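Local coordinates for putative cell surface protein (Streptococcus pyogenes, PDB 4OFQ) that probably acts as an adhesin of the antigen I/II family on the streptococcal surface, this fragment being its calcium-binding C-terminal domain, at residues Gln251-Leu256 / Thr279-Asn284. Numbering follows the deposited sequence.
Sequences QKDKVL and TETVYN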
ATOM      1  N   GLN A 251       2.977  26.826 -24.195  1.00 14.35           N
ATOM      2  CA  GLN A 251       3.081  28.252 -23.887  1.00 18.25           C
ATOM      3  C   GLN A 251       3.455  28.469 -22.423  1.00 17.48           C
ATOM      4  O   GLN A 251       4.450  29.124 -22.125  1.00 17.09           O
ATOM      5  CB  GLN A 251       1.769  28.975 -24.193  1.00 16.62           C
ATOM      6  CG  GLN A 251       1.317  28.865 -25.644  1.00 21.96           C
ATOM      7  CD  GLN A 251       2.267  29.569 -26.581  1.00 22.69           C
ATOM      8  OE1 GLN A 251       2.524  30.768 -26.429  1.00 22.05           O
ATOM      9  NE2 GLN A 251       2.813  28.830 -27.551  1.00 23.21           N
ATOM     10  N   LYS A 252       2.662  27.910 -21.516  1.00 18.10           N
ATOM     11  CA  LYS A 252       2.880  28.135 -20.088  1.00 15.93           C
ATOM     12  C   LYS A 252       2.064  27.153 -19.260  1.00 13.88           C
ATOM     13  O   LYS A 252       1.169  26.484 -19.776  1.00 15.93           O
ATOM     14  CB  LYS A 252       2.479  29.566 -19.724  1.00 15.79           C
ATOM     15  CG  LYS A 252       0.977  29.763 -19.586  1.00 22.55           C
ATOM     16  CD  LYS A 252       0.655  31.136 -19.015  1.00 31.30           C
ATOM     17  CE  LYS A 252      -0.599  31.107 -18.161  1.00 33.50           C
ATOM     18  NZ  LYS A 252      -0.477  30.217 -16.975  1.00 28.32           N
ATOM     19  N   ASP A 253       2.371  27.050 -17.969  1.00 13.90           N
ATOM     20  CA  ASP A 253       1.519  26.246 -17.106  1.00 11.99           C
ATOM     21  C   ASP A 253       1.120  26.998 -15.849  1.00 12.47           C
ATOM     22  O   ASP A 253       1.515  28.155 -15.640  1.00 13.74           O
ATOM     23  CB  ASP A 253       2.174  24.906 -16.757  1.00 11.27           C
ATOM     24  CG  ASP A 253       3.410  25.067 -15.883  1.00 15.81           C
ATOM     25  OD1 ASP A 253       3.807  26.217 -15.591  1.00 21.70           O
ATOM     26  OD2 ASP A 253       3.995  24.036 -15.485  1.00 17.09           O
ATOM     27  N   LYS A 254       0.312  26.335 -15.035  1.00 16.62           N
ATOM     28  CA  LYS A 254      -0.070  26.840 -13.723  1.00 14.37           C
ATOM     29  C   LYS A 254      -0.438  25.617 -12.894  1.00 13.98           C
ATOM     30  O   LYS A 254      -0.870  24.604 -13.443  1.00 13.10           O
ATOM     31  CB  LYS A 254      -1.277  27.782 -13.846  1.00 17.03           C
ATOM     32  CG  LYS A 254      -1.800  28.300 -12.514  1.00 24.17           C
ATOM     33  CD  LYS A 254      -2.789  29.460 -12.682  1.00 29.14           C
ATOM     34  CE  LYS A 254      -4.014  29.050 -13.482  1.00 27.35           C
ATOM     35  NZ  LYS A 254      -5.055  30.130 -13.505  1.00 28.06           N
ATOM     36  N   VAL A 255      -0.257  25.691 -11.583  1.00 12.27           N
ATOM     37  CA  VAL A 255      -0.645  24.568 -10.726  1.00 10.59           C
ATOM     38  C   VAL A 255      -1.353  25.097  -9.470  1.00 11.18           C
ATOM     39  O   VAL A 255      -0.854  26.024  -8.812  1.00 13.10           O
ATOM     40  CB  VAL A 255       0.584  23.690 -10.368  1.00 10.41           C
ATOM     41  CG1 VAL A 255       1.696  24.545  -9.762  1.00 11.99           C
ATOM     42  CG2 VAL A 255       0.175  22.563  -9.409  1.00 11.29           C
ATOM     43  N   LEU A 256      -2.533  24.550  -9.171  1.00 10.71           N
ATOM     44  CA  LEU A 256      -3.369  25.065  -8.085  1.00 13.77           C
ATOM     45  C   LEU A 256      -3.738  23.981  -7.083  1.00 13.35           C
ATOM     46  O   LEU A 256      -3.987  22.836  -7.455  1.00 11.49           O
ATOM     47  CB  LEU A 256      -4.671  25.644  -8.640  1.00 13.69           C
ATOM     48  CG  LEU A 256      -4.537  26.730  -9.703  1.00 16.22           C
ATOM     49  CD1 LEU A 256      -5.908  27.139 -10.231  1.00 21.13           C
ATOM     50  CD2 LEU A 256      -3.810  27.915  -9.113  1.00 13.62           C
ATOM     51  N   THR A 279       7.086  23.808  -6.692  1.00 18.40           N
ATOM     52  CA  THR A 279       7.255  22.866  -7.795  1.00 15.32           C
ATOM     53  C   THR A 279       8.359  23.283  -8.756  1.00 16.21           C
ATOM     54  O   THR A 279       8.905  24.391  -8.671  1.00 17.52           O
ATOM     55  CB  THR A 279       5.965  22.714  -8.627  1.00 17.01           C
ATOM     56  OG1 THR A 279       5.646  23.970  -9.245  1.00 19.18           O
ATOM     57  CG2 THR A 279       4.803  22.264  -7.755  1.00 16.78           C
ATOM     58  N   GLU A 280       8.664  22.383  -9.680  1.00 16.53           N
ATOM     59  CA  GLU A 280       9.597  22.662 -10.764  1.00 22.68           C
ATOM     60  C   GLU A 280       8.972  22.172 -12.057  1.00 20.62           C
ATOM     61  O   GLU A 280       8.511  21.033 -12.144  1.00 17.82           O
ATOM     62  CB  GLU A 280      10.930  21.942 -10.544  1.00 30.08           C
ATOM     63  CG  GLU A 280      11.685  22.367  -9.294  1.00 44.89           C
ATOM     64  CD  GLU A 280      12.822  21.415  -8.949  1.00 53.19           C
ATOM     65  OE1 GLU A 280      13.241  20.635  -9.836  1.00 57.48           O
ATOM     66  OE2 GLU A 280      13.289  21.440  -7.790  1.00 52.62           O
ATOM     67  N   THR A 281       8.943  23.040 -13.058  1.00 15.52           N
ATOM     68  CA  THR A 281       8.419  22.664 -14.357  1.00 17.22           C
ATOM     69  C   THR A 281       9.583  22.485 -15.309  1.00 20.90           C
ATOM     70  O   THR A 281      10.490  23.312 -15.352  1.00 22.24           O
ATOM     71  CB  THR A 281       7.462  23.739 -14.910  1.00 16.04           C
ATOM     72  OG1 THR A 281       6.271  23.775 -14.112  1.00 17.36           O
ATOM     73  CG2 THR A 281       7.095  23.437 -16.370  1.00 15.68           C
ATOM     74  N   VAL A 282       9.573  21.391 -16.057  1.00 15.35           N
ATOM     75  CA  VAL A 282      10.566  21.210 -17.111  1.00 20.53           C
ATOM     76  C   VAL A 282       9.846  20.901 -18.412  1.00 19.65           C
ATOM     77  O   VAL A 282       9.040  19.967 -18.486  1.00 22.30           O
ATOM     78  CB  VAL A 282      11.552  20.072 -16.790  1.00 26.18           C
ATOM     79  CG1 VAL A 282      12.502  19.853 -17.968  1.00 31.78           C
ATOM     80  CG2 VAL A 282      12.340  20.386 -15.521  1.00 24.42           C
ATOM     81  N   TYR A 283      10.098  21.704 -19.435  1.00 17.21           N
ATOM     82  CA  TYR A 283       9.588  21.367 -20.753  1.00 16.14           C
ATOM     83  C   TYR A 283      10.712  21.246 -21.748  1.00 18.02           C
ATOM     84  O   TYR A 283      11.553  22.144 -21.878  1.00 19.40           O
ATOM     85  CB  TYR A 283       8.549  22.368 -21.256  1.00 15.57           C
ATOM     86  CG  TYR A 283       8.085  22.034 -22.656  1.00 17.49           C
ATOM     87  CD1 TYR A 283       7.249  20.943 -22.890  1.00 14.56           C
ATOM     88  CD2 TYR A 283       8.497  22.790 -23.742  1.00 19.13           C
ATOM     89  CE1 TYR A 283       6.836  20.617 -24.175  1.00 15.94           C
ATOM     90  CE2 TYR A 283       8.083  22.482 -25.024  1.00 25.87           C
ATOM     91  CZ  TYR A 283       7.254  21.394 -25.235  1.00 22.69           C
ATOM     92  OH  TYR A 283       6.849  21.081 -26.509  1.00 33.49           O
ATOM     93  N   ASN A 284      10.724  20.127 -22.456  1.00 18.77           N
ATOM     94  CA  ASN A 284      11.741  19.869 -23.465  1.00 24.36           C
ATOM     95  C   ASN A 284      11.197  20.185 -24.849  1.00 24.17           C
ATOM     96  O   ASN A 284      10.411  19.415 -25.398  1.00 19.59           O
ATOM     97  CB  ASN A 284      12.186  18.403 -23.393  1.00 26.82           C
ATOM     98  CG  ASN A 284      13.375  18.099 -24.299  1.00 32.53           C
ATOM     99  OD1 ASN A 284      13.518  18.664 -25.382  1.00 32.69           O
ATOM    100  ND2 ASN A 284      14.231  17.191 -23.849  1.00 38.04           N
TER
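Asp253 and Thr281 reach toward each other from two strands that belong to different sheets. The hydroxyl OG1 of Thr281 donates a hydrogen bond of 2.7 Å to OD2 of Asp253. It uses the syn lone pair, the one facing OD1. The Asp253 CG lies between its own backbone N and carbonyl carbon (chi1 67°), and from there the carboxylate extends across to the threonine. The methyl CG2 of Thr281 also lies against the carboxylate, 3.3 Å from OD2 of Asp253. Tyr290 OH is a second hydrogen-bond partner of OD2, so two hydroxyls grip this one oxygen.

The second pair is looser. Val255 and Thr279 pass alongside each other, pointing opposite ways, and only CG1 of Val255 comes near OG1 of Thr279, at 4.0 Å. That hydroxyl bonds instead to the backbone oxygen of Ala276. Val255 is buried, whereas Lys252, Glu280 and Val282 point away from the contact and are exposed.

The nearest CA atoms, those of Asp253 and Thr281, are 8.2 Å apart, so side chains alone bridge the two layers here, as in a beta sandwich. Strand 248-257 is the outermost strand of its sheet and pairs with strand 310-318. Strand 279-284 pairs with strand 289-294, whose Leu292 touches both Asp253 and Thr281.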